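Local structure of cysteine hydrolase (Vibrio cholerae, 6V98) at residues Ile48-Gly52 with Phe122-Asp127. The protein is a type VI secretion system effector, probably a cysteine hydrolase of the papain-like peptidase clan that is delivered into rival cells. Sequence-based numbering, arbitrary orientation.
Sequences ILING and FFSEAD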
# COMPACT_ATOMS: atom_id res chain seq x y z
N ILE A 48 -0.24 -2.28 2.85
CA ILE A 48 -0.64 -3.12 3.97
C ILE A 48 0.24 -2.78 5.16
O ILE A 48 1.46 -2.67 5.02
CB ILE A 48 -0.50 -4.61 3.62
CG1 ILE A 48 -1.38 -4.94 2.42
CG2 ILE A 48 -0.86 -5.45 4.84
CD1 ILE A 48 -1.19 -6.38 1.89
N LEU A 49 -0.37 -2.64 6.33
CA LEU A 49 0.34 -2.34 7.56
C LEU A 49 0.04 -3.43 8.58
O LEU A 49 -1.13 -3.71 8.86
CB LEU A 49 -0.09 -0.97 8.11
CG LEU A 49 0.39 -0.66 9.53
CD1 LEU A 49 1.87 -0.39 9.52
CD2 LEU A 49 -0.36 0.53 10.11
N ILE A 50 1.08 -4.05 9.13
CA ILE A 50 0.91 -5.17 10.06
C ILE A 50 1.66 -4.91 11.36
O ILE A 50 2.85 -4.58 11.34
CB ILE A 50 1.38 -6.49 9.44
CG1 ILE A 50 0.60 -6.78 8.16
CG2 ILE A 50 1.19 -7.63 10.46
CD1 ILE A 50 1.21 -7.88 7.32
N ASN A 51 0.95 -5.09 12.48
CA ASN A 51 1.57 -5.10 13.80
C ASN A 51 2.39 -6.38 13.97
O ASN A 51 1.84 -7.49 13.94
CB ASN A 51 0.50 -5.03 14.89
CG ASN A 51 1.08 -4.81 16.27
OD1 ASN A 51 1.90 -5.60 16.74
ND2 ASN A 51 0.69 -3.72 16.92
N GLY A 52 3.70 -6.23 14.17
CA GLY A 52 4.58 -7.38 14.27
C GLY A 52 4.40 -8.21 15.52
O GLY A 52 4.84 -9.37 15.56
N PHE A 122 7.11 0.85 13.87
CA PHE A 122 6.39 2.03 13.41
C PHE A 122 4.87 1.87 13.36
O PHE A 122 4.20 2.74 12.80
CB PHE A 122 6.89 2.44 12.02
CG PHE A 122 6.96 1.32 11.04
CD1 PHE A 122 5.81 0.62 10.67
CD2 PHE A 122 8.17 0.94 10.50
CE1 PHE A 122 5.88 -0.43 9.78
CE2 PHE A 122 8.24 -0.12 9.60
CZ PHE A 122 7.09 -0.80 9.23
N PHE A 123 4.31 0.78 13.91
CA PHE A 123 2.89 0.52 13.69
C PHE A 123 2.02 1.69 14.14
O PHE A 123 1.17 2.16 13.38
CB PHE A 123 2.45 -0.76 14.38
CG PHE A 123 0.98 -1.05 14.19
CD1 PHE A 123 0.54 -1.77 13.08
CD2 PHE A 123 0.04 -0.56 15.08
CE1 PHE A 123 -0.81 -2.02 12.89
CE2 PHE A 123 -1.31 -0.81 14.88
CZ PHE A 123 -1.73 -1.53 13.79
N SER A 124 2.19 2.15 15.38
CA SER A 124 1.29 3.20 15.86
C SER A 124 1.51 4.50 15.10
O SER A 124 0.55 5.23 14.82
CB SER A 124 1.46 3.42 17.37
OG SER A 124 2.70 4.02 17.67
N GLU A 125 2.76 4.80 14.74
CA GLU A 125 3.02 6.02 13.97
C GLU A 125 2.43 5.94 12.57
O GLU A 125 1.90 6.93 12.06
CB GLU A 125 4.52 6.27 13.90
CG GLU A 125 5.16 6.62 15.23
CD GLU A 125 5.59 5.42 16.04
OE1 GLU A 125 6.18 5.63 17.13
OE2 GLU A 125 5.34 4.27 15.61
N ALA A 126 2.54 4.78 11.93
CA ALA A 126 1.97 4.62 10.59
C ALA A 126 0.45 4.70 10.64
O ALA A 126 -0.18 5.34 9.79
CB ALA A 126 2.41 3.29 9.98
N ASP A 127 -0.16 4.02 11.62
CA ASP A 127 -1.61 4.07 11.76
C ASP A 127 -2.08 5.49 12.01
O ASP A 127 -3.07 5.94 11.41
CB ASP A 127 -2.04 3.15 12.91
CG ASP A 127 -3.53 2.90 12.92
OD1 ASP A 127 -4.02 2.27 11.96
OD2 ASP A 127 -4.20 3.34 13.87
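With CG turned anti to the backbone N in both residues (chi1 169° in L49, 179° in F123), the leucine fork and the phenyl ring reach across from strand 44-50 and helix 123-134 and meet obliquely, L49 CG lying 3.7 Å from F123 CD1. Leucine suits this place because its two methyls can serve different neighbours. CD1 packs on the CB of A126, 3.7 Å away, and also comes to the ring edge of F122, 4.0 Å from CE1; CD2 rests against F123 CE1 and the backbone N of D127. A126, small and turned toward the strand, lets the leucine fork lie close to the helix backbone. Where the strand ends, the backbone N of N51 lies 3.4 Å from F123 CD1, and the N51 side chain lies over one face of that ring: CB sits 3.9 Å from the centroid in a CH-pi contact, and ND2 lies above the CD2 side, the amide plane tilted 53° from the ring. OD1 accepts the backbone N-H groups of E53 and T54, so asparagine can both shape the turn and cover an aromatic ring. D5 ties the two pieces together, its carboxylate accepting N-H groups from G52, F122 and F123. Van der Waals packing and the CH-pi contact join the segments in an alpha+beta arrangement, the helix's first turn laid on the end of a central antiparallel strand, consistent with the papain-like fold of peptidase clan CA.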